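Local coordinates for protein phosphorylated carbohydrates phosphatase TM_1254 (Thermotoga maritima msb8, PDB 3KBB) that removes phosphate from several phosphorylated sugars, among them erythrose 4-phosphate, fructose 6-phosphate and mannose 6-phosphate, using a divalent metal cation such as cobalt or magnesium, at residues V11-R25 and E74-N86. Numbering follows the deposited sequence. Where two conformers were deposited one is given.
Sequences VLMDTEPLYFEAYRR and EKKRVFSELLKEN
N86 ND2 reaches V11 O from above the carbonyl plane, in a hydrogen bond of 2.9 Å. L12 O takes the backbone N of N86 in a nearly straight bond. CG of selenomethionine M13 lies against L83 CD1. D14 OD1 binds the same amide nitrogen, N86 ND2, at 3.0 Å; the carboxylate and amide planes stand 61° apart. One water joins D14 N, K84 O and N86 OD1, so both ends of the N86 amide are engaged, which should hold its rotation. T15 CG2 sits over one face of the F79 ring, a CH-pi contact, while T15 OG1 bonds to D9. L18 CB packs on V78 CG1 and F79 CE1, and its two methyls reach L82 and L83. Y19 CE1 meets the edge of the F79 ring, 3.7 Å from F79 CZ. Y19 OH accepts a hydrogen bond from K75 NZ (2.8 Å), which also pairs with E47. A22 CB rests on K75 CG. R25 is a knob among E74, R77, V78 and E81. Its chain runs extended from CG to NE (chi2 -175°), and V78 CG2 lies over one face of the guanidinium, toward its rim. In the guanidinium plane, NE binds E21 OE2 and NH2 binds E81 OE1 (2.9 Å). A leucine here would probably leave E81 OE1 without this salt bridge and take one of two arginines from E21. The axes of helix segments 19-25 and 74-82 approach to 8.6 Å, their directions 138° apart. Both belong to the helical cap expected of a beta-phosphoglucomutase-like HAD enzyme, and helices 36-42 and 47-57 pack beside Y19. Residues 11-14 and 83-86 run side by side and probably form the two linkers to the parallel-sheet core. There the V11 side chain lies about 4 Å from that of D7, by similarity the nucleophile, at the end of strand 3-7.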
ATOM      1  N   VAL A  11       0.803  -2.811  -4.165  1.00 21.07           N
ATOM      2  CA  VAL A  11       0.223  -3.101  -5.458  1.00 20.26           C
ATOM      3  C   VAL A  11       0.873  -2.196  -6.476  1.00 20.47           C
ATOM      4  O   VAL A  11       1.521  -2.661  -7.381  1.00 20.49           O
ATOM      5  CB  VAL A  11      -1.327  -2.917  -5.480  1.00 21.35           C
ATOM      6  CG1 VAL A  11      -1.883  -3.233  -6.820  1.00 20.41           C
ATOM      7  CG2 VAL A  11      -2.017  -3.739  -4.373  1.00 19.65           C
ATOM      8  N   LEU A  12       0.745  -0.875  -6.305  1.00 20.16           N
ATOM      9  CA  LEU A  12       1.370   0.018  -7.288  1.00 20.26           C
ATOM     10  C   LEU A  12       2.900   0.143  -7.121  1.00 21.45           C
ATOM     11  O   LEU A  12       3.642   0.301  -8.106  1.00 21.47           O
ATOM     12  CB  LEU A  12       0.706   1.396  -7.207  1.00 20.13           C
ATOM     13  CG  LEU A  12      -0.805   1.479  -7.419  1.00 21.71           C
ATOM     14  CD1 LEU A  12      -1.164   2.996  -7.413  1.00 25.80           C
ATOM     15  CD2 LEU A  12      -1.223   0.853  -8.706  1.00 24.66           C
HETATM   16  N   MSE A  13       3.340   0.070  -5.864  1.00 22.63           N
HETATM   17  CA  MSE A  13       4.746   0.054  -5.527  0.50 23.36           C
HETATM   18  C   MSE A  13       4.843  -0.474  -4.099  1.00 24.58           C
HETATM   19  O   MSE A  13       3.837  -0.553  -3.390  1.00 25.19           O
HETATM   20  CB  MSE A  13       5.376   1.442  -5.691  0.50 23.69           C
HETATM   21  CG  MSE A  13       4.985   2.482  -4.670  0.50 22.77           C
HETATM   22 SE   MSE A  13       3.097   3.041  -4.585  0.50 23.09          SE
HETATM   23  CE  MSE A  13       3.174   2.787  -2.680  0.50 24.60           C
ATOM     24  N   ASP A  14       6.036  -0.923  -3.726  1.00 25.63           N
ATOM     25  CA  ASP A  14       6.214  -1.606  -2.435  1.00 27.43           C
ATOM     26  C   ASP A  14       7.216  -0.868  -1.525  1.00 27.63           C
ATOM     27  O   ASP A  14       8.419  -0.843  -1.807  1.00 28.50           O
ATOM     28  CB  ASP A  14       6.741  -3.037  -2.639  1.00 28.47           C
ATOM     29  CG  ASP A  14       5.872  -3.880  -3.548  1.00 31.33           C
ATOM     30  OD1 ASP A  14       4.660  -3.624  -3.666  1.00 31.77           O
ATOM     31  OD2 ASP A  14       6.429  -4.833  -4.127  1.00 34.05           O
ATOM     32  N   THR A  15       6.733  -0.296  -0.438  1.00 28.25           N
ATOM     33  CA  THR A  15       7.650   0.416   0.477  1.00 28.58           C
ATOM     34  C   THR A  15       8.254  -0.503   1.519  1.00 29.11           C
ATOM     35  O   THR A  15       9.370  -0.226   2.026  1.00 27.83           O
ATOM     36  CB  THR A  15       6.980   1.582   1.210  1.00 28.91           C
ATOM     37  OG1 THR A  15       5.867   1.092   1.992  1.00 28.89           O
ATOM     38  CG2 THR A  15       6.524   2.663   0.200  1.00 29.28           C
ATOM     39  N   GLU A  16       7.506  -1.564   1.858  1.00 29.89           N
ATOM     40  CA  GLU A  16       7.912  -2.457   2.968  1.00 31.47           C
ATOM     41  C   GLU A  16       9.364  -2.909   2.816  1.00 31.22           C
ATOM     42  O   GLU A  16      10.099  -2.862   3.795  1.00 33.13           O
ATOM     43  CB  GLU A  16       6.960  -3.645   3.158  1.00 31.42           C
ATOM     44  CG  GLU A  16       7.214  -4.479   4.464  1.00 32.68           C
ATOM     45  CD  GLU A  16       8.211  -5.632   4.297  0.50 34.73           C
ATOM     46  OE1 GLU A  16       8.562  -5.991   3.148  0.50 34.94           O
ATOM     47  OE2 GLU A  16       8.641  -6.186   5.336  0.50 35.81           O
ATOM     48  N   PRO A  17       9.781  -3.335   1.608  1.00 31.38           N
ATOM     49  CA  PRO A  17      11.174  -3.801   1.467  1.00 31.24           C
ATOM     50  C   PRO A  17      12.240  -2.723   1.700  1.00 30.74           C
ATOM     51  O   PRO A  17      13.408  -3.061   1.890  1.00 31.32           O
ATOM     52  CB  PRO A  17      11.248  -4.263   0.013  1.00 31.35           C
ATOM     53  CG  PRO A  17       9.862  -4.531  -0.375  1.00 31.58           C
ATOM     54  CD  PRO A  17       9.051  -3.503   0.335  1.00 31.33           C
ATOM     55  N   LEU A  18      11.855  -1.458   1.648  1.00 29.48           N
ATOM     56  CA  LEU A  18      12.826  -0.367   1.861  1.00 28.78           C
ATOM     57  C   LEU A  18      12.944   0.078   3.299  1.00 29.27           C
ATOM     58  O   LEU A  18      13.746   0.974   3.594  1.00 28.83           O
ATOM     59  CB  LEU A  18      12.484   0.850   1.013  1.00 28.69           C
ATOM     60  CG  LEU A  18      12.386   0.612  -0.507  1.00 29.28           C
ATOM     61  CD1 LEU A  18      11.902   1.865  -1.214  1.00 31.04           C
ATOM     62  CD2 LEU A  18      13.708   0.180  -1.040  1.00 31.18           C
ATOM     63  N   TYR A  19      12.123  -0.487   4.184  1.00 29.29           N
ATOM     64  CA  TYR A  19      12.173  -0.082   5.583  1.00 30.35           C
ATOM     65  C   TYR A  19      13.514  -0.410   6.229  1.00 30.15           C
ATOM     66  O   TYR A  19      13.993   0.359   7.059  1.00 31.78           O
ATOM     67  CB  TYR A  19      11.025  -0.700   6.363  1.00 30.08           C
ATOM     68  CG  TYR A  19       9.825   0.207   6.354  1.00 32.20           C
ATOM     69  CD1 TYR A  19       9.174   0.512   5.153  1.00 30.39           C
ATOM     70  CD2 TYR A  19       9.355   0.775   7.529  1.00 33.92           C
ATOM     71  CE1 TYR A  19       8.076   1.364   5.127  1.00 31.76           C
ATOM     72  CE2 TYR A  19       8.265   1.649   7.516  1.00 35.59           C
ATOM     73  CZ  TYR A  19       7.624   1.915   6.304  1.00 34.16           C
ATOM     74  OH  TYR A  19       6.546   2.762   6.301  1.00 33.81           O
ATOM     75  N   PHE A  20      14.102  -1.548   5.862  1.00 30.34           N
ATOM     76  CA  PHE A  20      15.391  -1.919   6.437  1.00 29.98           C
ATOM     77  C   PHE A  20      16.422  -0.831   6.170  1.00 29.67           C
ATOM     78  O   PHE A  20      17.033  -0.315   7.109  1.00 29.27           O
ATOM     79  CB  PHE A  20      15.890  -3.299   5.984  1.00 30.45           C
ATOM     80  CG  PHE A  20      17.262  -3.617   6.507  1.00 30.48           C
ATOM     81  CD1 PHE A  20      17.434  -3.987   7.845  1.00 30.98           C
ATOM     82  CD2 PHE A  20      18.383  -3.476   5.695  1.00 29.29           C
ATOM     83  CE1 PHE A  20      18.718  -4.246   8.357  1.00 29.61           C
ATOM     84  CE2 PHE A  20      19.658  -3.729   6.191  1.00 30.20           C
ATOM     85  CZ  PHE A  20      19.823  -4.101   7.523  1.00 29.10           C
ATOM     86  N   GLU A  21      16.597  -0.453   4.900  1.00 28.92           N
ATOM     87  CA  GLU A  21      17.546   0.598   4.561  1.00 28.82           C
ATOM     88  C   GLU A  21      17.279   1.939   5.269  1.00 28.94           C
ATOM     89  O   GLU A  21      18.217   2.600   5.757  1.00 28.11           O
ATOM     90  CB  GLU A  21      17.672   0.765   3.033  1.00 28.40           C
ATOM     91  CG  GLU A  21      18.666   1.820   2.614  1.00 28.49           C
ATOM     92  CD  GLU A  21      20.068   1.589   3.183  1.00 24.89           C
ATOM     93  OE1 GLU A  21      20.409   0.425   3.527  1.00 25.63           O
ATOM     94  OE2 GLU A  21      20.836   2.577   3.241  1.00 27.71           O
ATOM     95  N   ALA A  22      16.004   2.331   5.360  1.00 28.83           N
ATOM     96  CA  ALA A  22      15.636   3.568   6.063  1.00 27.46           C
ATOM     97  C   ALA A  22      16.063   3.505   7.544  1.00 27.02           C
ATOM     98  O   ALA A  22      16.699   4.446   8.055  1.00 27.08           O
ATOM     99  CB  ALA A  22      14.117   3.803   5.970  1.00 28.07           C
ATOM    100  N   TYR A  23      15.740   2.400   8.202  1.00 26.74           N
ATOM    101  CA  TYR A  23      16.059   2.256   9.633  1.00 26.45           C
ATOM    102  C   TYR A  23      17.566   2.038   9.850  1.00 25.60           C
ATOM    103  O   TYR A  23      18.135   2.511  10.840  1.00 24.57           O
ATOM    104  CB  TYR A  23      15.261   1.140  10.281  1.00 26.88           C
ATOM    105  CG  TYR A  23      13.767   1.396  10.414  1.00 26.81           C
ATOM    106  CD1 TYR A  23      13.197   2.619  10.038  1.00 27.73           C
ATOM    107  CD2 TYR A  23      12.947   0.429  10.973  1.00 27.22           C
ATOM    108  CE1 TYR A  23      11.799   2.844  10.168  1.00 29.62           C
ATOM    109  CE2 TYR A  23      11.586   0.647  11.126  1.00 29.76           C
ATOM    110  CZ  TYR A  23      11.023   1.849  10.726  1.00 28.01           C
ATOM    111  OH  TYR A  23       9.667   1.993  10.888  1.00 29.34           O
ATOM    112  N   ARG A  24      18.199   1.358   8.901  1.00 25.03           N
ATOM    113  CA  ARG A  24      19.669   1.188   8.914  1.00 24.85           C
ATOM    114  C   ARG A  24      20.376   2.543   8.831  1.00 24.93           C
ATOM    115  O   ARG A  24      21.339   2.793   9.583  1.00 24.53           O
ATOM    116  CB  ARG A  24      20.111   0.234   7.791  1.00 24.00           C
ATOM    117  CG  ARG A  24      21.574  -0.288   7.937  1.00 23.39           C
ATOM    118  CD  ARG A  24      22.168  -0.748   6.595  1.00 23.44           C
ATOM    119  NE  ARG A  24      22.270   0.363   5.667  1.00 21.71           N
ATOM    120  CZ  ARG A  24      23.236   1.275   5.677  1.00 22.99           C
ATOM    121  NH1 ARG A  24      24.257   1.172   6.549  1.00 19.61           N
ATOM    122  NH2 ARG A  24      23.213   2.257   4.788  1.00 24.18           N
ATOM    123  N   ARG A  25      19.916   3.423   7.944  1.00 23.90           N
ATOM    124  CA  ARG A  25      20.443   4.783   7.858  1.00 24.89           C
ATOM    125  C   ARG A  25      20.235   5.623   9.121  1.00 24.78           C
ATOM    126  O   ARG A  25      21.116   6.413   9.504  1.00 25.03           O
ATOM    127  CB  ARG A  25      19.832   5.524   6.674  1.00 25.11           C
ATOM    128  CG  ARG A  25      20.373   5.050   5.342  1.00 27.04           C
ATOM    129  CD  ARG A  25      19.821   5.910   4.193  1.00 32.87           C
ATOM    130  NE  ARG A  25      20.067   5.327   2.870  1.00 36.33           N
ATOM    131  CZ  ARG A  25      19.999   6.024   1.740  1.00 41.17           C
ATOM    132  NH1 ARG A  25      19.688   7.326   1.771  1.00 41.86           N
ATOM    133  NH2 ARG A  25      20.227   5.425   0.574  1.00 43.62           N
ATOM    134  N   GLU A  74      15.115  10.043   6.839  1.00 39.57           N
ATOM    135  CA  GLU A  74      15.737   8.898   6.175  1.00 38.88           C
ATOM    136  C   GLU A  74      14.770   8.123   5.264  1.00 38.83           C
ATOM    137  O   GLU A  74      15.163   7.664   4.184  1.00 38.43           O
ATOM    138  CB  GLU A  74      16.410   7.962   7.193  1.00 38.99           C
ATOM    139  CG  GLU A  74      17.498   8.622   8.058  1.00 38.45           C
ATOM    140  CD  GLU A  74      18.734   9.146   7.294  1.00 40.03           C
ATOM    141  OE1 GLU A  74      18.790   9.121   6.030  1.00 38.75           O
ATOM    142  OE2 GLU A  74      19.672   9.599   8.006  1.00 42.83           O
ATOM    143  N   LYS A  75      13.513   7.982   5.685  1.00 38.20           N
ATOM    144  CA  LYS A  75      12.497   7.358   4.827  1.00 38.29           C
ATOM    145  C   LYS A  75      12.289   8.146   3.524  1.00 38.40           C
ATOM    146  O   LYS A  75      12.181   7.561   2.450  1.00 38.16           O
ATOM    147  CB  LYS A  75      11.172   7.182   5.574  1.00 37.69           C
ATOM    148  CG  LYS A  75      11.207   6.074   6.603  1.00 38.17           C
ATOM    149  CD  LYS A  75       9.918   5.991   7.432  1.00 38.95           C
ATOM    150  CE  LYS A  75       8.788   5.271   6.671  1.00 38.37           C
ATOM    151  NZ  LYS A  75       7.626   5.032   7.570  1.00 38.81           N
ATOM    152  N   LYS A  76      12.257   9.475   3.623  1.00 38.46           N
ATOM    153  CA  LYS A  76      12.088  10.325   2.446  1.00 38.78           C
ATOM    154  C   LYS A  76      13.201  10.098   1.445  1.00 38.38           C
ATOM    155  O   LYS A  76      12.946   9.947   0.253  1.00 38.64           O
ATOM    156  CB  LYS A  76      12.037  11.814   2.848  1.00 39.19           C
ATOM    157  CG  LYS A  76      10.674  12.283   3.365  1.00 41.37           C
ATOM    158  CD  LYS A  76       9.610  12.253   2.256  0.50 42.70           C
ATOM    159  CE  LYS A  76       8.510  13.293   2.478  0.50 42.79           C
ATOM    160  NZ  LYS A  76       7.746  13.075   3.739  0.50 43.54           N
ATOM    161  N   ARG A  77      14.433  10.078   1.944  1.00 37.73           N
ATOM    162  CA  ARG A  77      15.618   9.908   1.124  1.00 37.21           C
ATOM    163  C   ARG A  77      15.634   8.547   0.462  1.00 36.16           C
ATOM    164  O   ARG A  77      15.858   8.451  -0.748  1.00 35.73           O
ATOM    165  CB  ARG A  77      16.871  10.061   1.975  1.00 38.20           C
ATOM    166  CG  ARG A  77      17.097  11.467   2.494  1.00 39.28           C
ATOM    167  CD  ARG A  77      18.479  11.590   3.120  1.00 42.24           C
ATOM    168  NE  ARG A  77      18.540  12.608   4.169  1.00 46.59           N
ATOM    169  CZ  ARG A  77      18.716  13.912   3.963  0.50 47.00           C
ATOM    170  NH1 ARG A  77      18.843  14.398   2.729  0.50 47.83           N
ATOM    171  NH2 ARG A  77      18.760  14.739   5.001  0.50 47.37           N
ATOM    172  N   VAL A  78      15.415   7.505   1.262  1.00 34.90           N
ATOM    173  CA  VAL A  78      15.410   6.145   0.760  1.00 33.98           C
ATOM    174  C   VAL A  78      14.300   5.982  -0.286  1.00 34.30           C
ATOM    175  O   VAL A  78      14.554   5.433  -1.367  1.00 34.44           O
ATOM    176  CB  VAL A  78      15.295   5.091   1.902  1.00 33.17           C
ATOM    177  CG1 VAL A  78      15.179   3.672   1.350  1.00 31.69           C
ATOM    178  CG2 VAL A  78      16.515   5.178   2.840  1.00 32.72           C
ATOM    179  N   PHE A  79      13.088   6.463   0.027  1.00 34.94           N
ATOM    180  CA  PHE A  79      11.934   6.255  -0.879  1.00 35.71           C
ATOM    181  C   PHE A  79      12.191   7.030  -2.154  1.00 36.61           C
ATOM    182  O   PHE A  79      12.052   6.507  -3.274  1.00 37.53           O
ATOM    183  CB  PHE A  79      10.614   6.702  -0.241  1.00 35.37           C
ATOM    184  CG  PHE A  79      10.104   5.786   0.852  1.00 36.22           C
ATOM    185  CD1 PHE A  79      10.842   4.683   1.294  1.00 35.42           C
ATOM    186  CD2 PHE A  79       8.885   6.041   1.450  1.00 36.39           C
ATOM    187  CE1 PHE A  79      10.372   3.858   2.312  1.00 36.95           C
ATOM    188  CE2 PHE A  79       8.416   5.230   2.486  1.00 36.47           C
ATOM    189  CZ  PHE A  79       9.148   4.131   2.905  1.00 35.35           C
ATOM    190  N   SER A  80      12.613   8.276  -1.982  1.00 36.80           N
ATOM    191  CA  SER A  80      12.963   9.102  -3.117  1.00 38.12           C
ATOM    192  C   SER A  80      14.003   8.418  -4.001  1.00 37.90           C
ATOM    193  O   SER A  80      13.853   8.379  -5.221  1.00 37.72           O
ATOM    194  CB  SER A  80      13.439  10.481  -2.651  1.00 37.63           C
ATOM    195  OG  SER A  80      14.170  11.120  -3.688  1.00 41.75           O
ATOM    196  N   GLU A  81      15.035   7.842  -3.390  1.00 38.22           N
ATOM    197  CA  GLU A  81      16.099   7.192  -4.159  1.00 39.07           C
ATOM    198  C   GLU A  81      15.648   5.863  -4.789  1.00 37.72           C
ATOM    199  O   GLU A  81      15.915   5.601  -5.970  1.00 38.41           O
ATOM    200  CB  GLU A  81      17.353   6.969  -3.301  1.00 39.10           C
ATOM    201  CG  GLU A  81      18.632   6.665  -4.127  1.00 41.95           C
ATOM    202  CD  GLU A  81      19.739   5.972  -3.330  1.00 43.05           C
ATOM    203  OE1 GLU A  81      19.978   6.340  -2.147  1.00 46.29           O
ATOM    204  OE2 GLU A  81      20.371   5.049  -3.899  1.00 48.38           O
ATOM    205  N   LEU A  82      14.948   5.038  -4.023  1.00 35.18           N
ATOM    206  CA  LEU A  82      14.807   3.626  -4.408  1.00 33.95           C
ATOM    207  C   LEU A  82      13.389   3.138  -4.696  1.00 32.75           C
ATOM    208  O   LEU A  82      13.220   2.012  -5.172  1.00 32.27           O
ATOM    209  CB  LEU A  82      15.467   2.719  -3.361  1.00 34.21           C
ATOM    210  CG  LEU A  82      17.007   2.772  -3.258  1.00 35.35           C
ATOM    211  CD1 LEU A  82      17.451   2.081  -1.982  1.00 37.86           C
ATOM    212  CD2 LEU A  82      17.697   2.168  -4.473  1.00 35.26           C
ATOM    213  N   LEU A  83      12.378   3.944  -4.374  1.00 31.98           N
ATOM    214  CA  LEU A  83      11.000   3.490  -4.585  1.00 31.54           C
ATOM    215  C   LEU A  83      10.676   3.607  -6.062  1.00 30.23           C
ATOM    216  O   LEU A  83      10.834   4.662  -6.640  1.00 30.57           O
ATOM    217  CB  LEU A  83      10.000   4.269  -3.735  1.00 31.83           C
ATOM    218  CG  LEU A  83       8.544   3.756  -3.697  1.00 32.65           C
ATOM    219  CD1 LEU A  83       8.465   2.300  -3.185  1.00 32.04           C
ATOM    220  CD2 LEU A  83       7.696   4.648  -2.843  1.00 32.85           C
ATOM    221  N   LYS A  84      10.260   2.496  -6.661  1.00 28.90           N
ATOM    222  CA  LYS A  84       9.908   2.460  -8.063  1.00 28.34           C
ATOM    223  C   LYS A  84       8.537   1.804  -8.178  1.00 27.32           C
ATOM    224  O   LYS A  84       8.119   1.051  -7.303  1.00 27.31           O
ATOM    225  CB  LYS A  84      10.931   1.636  -8.839  1.00 28.47           C
ATOM    226  CG  LYS A  84      12.379   2.109  -8.697  1.00 31.30           C
ATOM    227  CD  LYS A  84      12.581   3.478  -9.337  0.50 31.75           C
ATOM    228  CE  LYS A  84      13.923   4.080  -8.926  0.50 34.26           C
ATOM    229  NZ  LYS A  84      13.855   5.567  -8.991  0.50 35.21           N
ATOM    230  N   GLU A  85       7.855   2.062  -9.274  1.00 25.82           N
ATOM    231  CA  GLU A  85       6.602   1.402  -9.546  1.00 24.69           C
ATOM    232  C   GLU A  85       6.849  -0.103  -9.719  1.00 24.62           C
ATOM    233  O   GLU A  85       7.949  -0.521 -10.145  1.00 26.00           O
ATOM    234  CB  GLU A  85       5.989   1.988 -10.826  1.00 25.26           C
ATOM    235  CG  GLU A  85       6.803   1.674 -12.071  1.00 25.63           C
ATOM    236  CD  GLU A  85       6.547   2.668 -13.188  1.00 26.54           C
ATOM    237  OE1 GLU A  85       7.104   3.774 -13.129  1.00 28.33           O
ATOM    238  OE2 GLU A  85       5.824   2.346 -14.142  1.00 30.71           O
ATOM    239  N   ASN A  86       5.854  -0.919  -9.389  1.00 23.33           N
ATOM    240  CA  ASN A  86       5.955  -2.364  -9.648  1.00 23.78           C
ATOM    241  C   ASN A  86       5.850  -2.640 -11.154  1.00 24.35           C
ATOM    242  O   ASN A  86       5.107  -1.947 -11.874  1.00 23.66           O
ATOM    243  CB  ASN A  86       4.882  -3.138  -8.907  1.00 23.43           C
ATOM    244  CG  ASN A  86       5.199  -3.275  -7.444  1.00 23.04           C
ATOM    245  OD1 ASN A  86       6.375  -3.245  -7.068  1.00 24.10           O
ATOM    246  ND2 ASN A  86       4.174  -3.479  -6.615  1.00 20.21           N
TER
HETATM  247  O   HOH W   1       7.974  -1.282  -5.808  1.00 29.95           O
HETATM  248  O   HOH W   2      20.735   9.558   3.946  1.00 44.19           O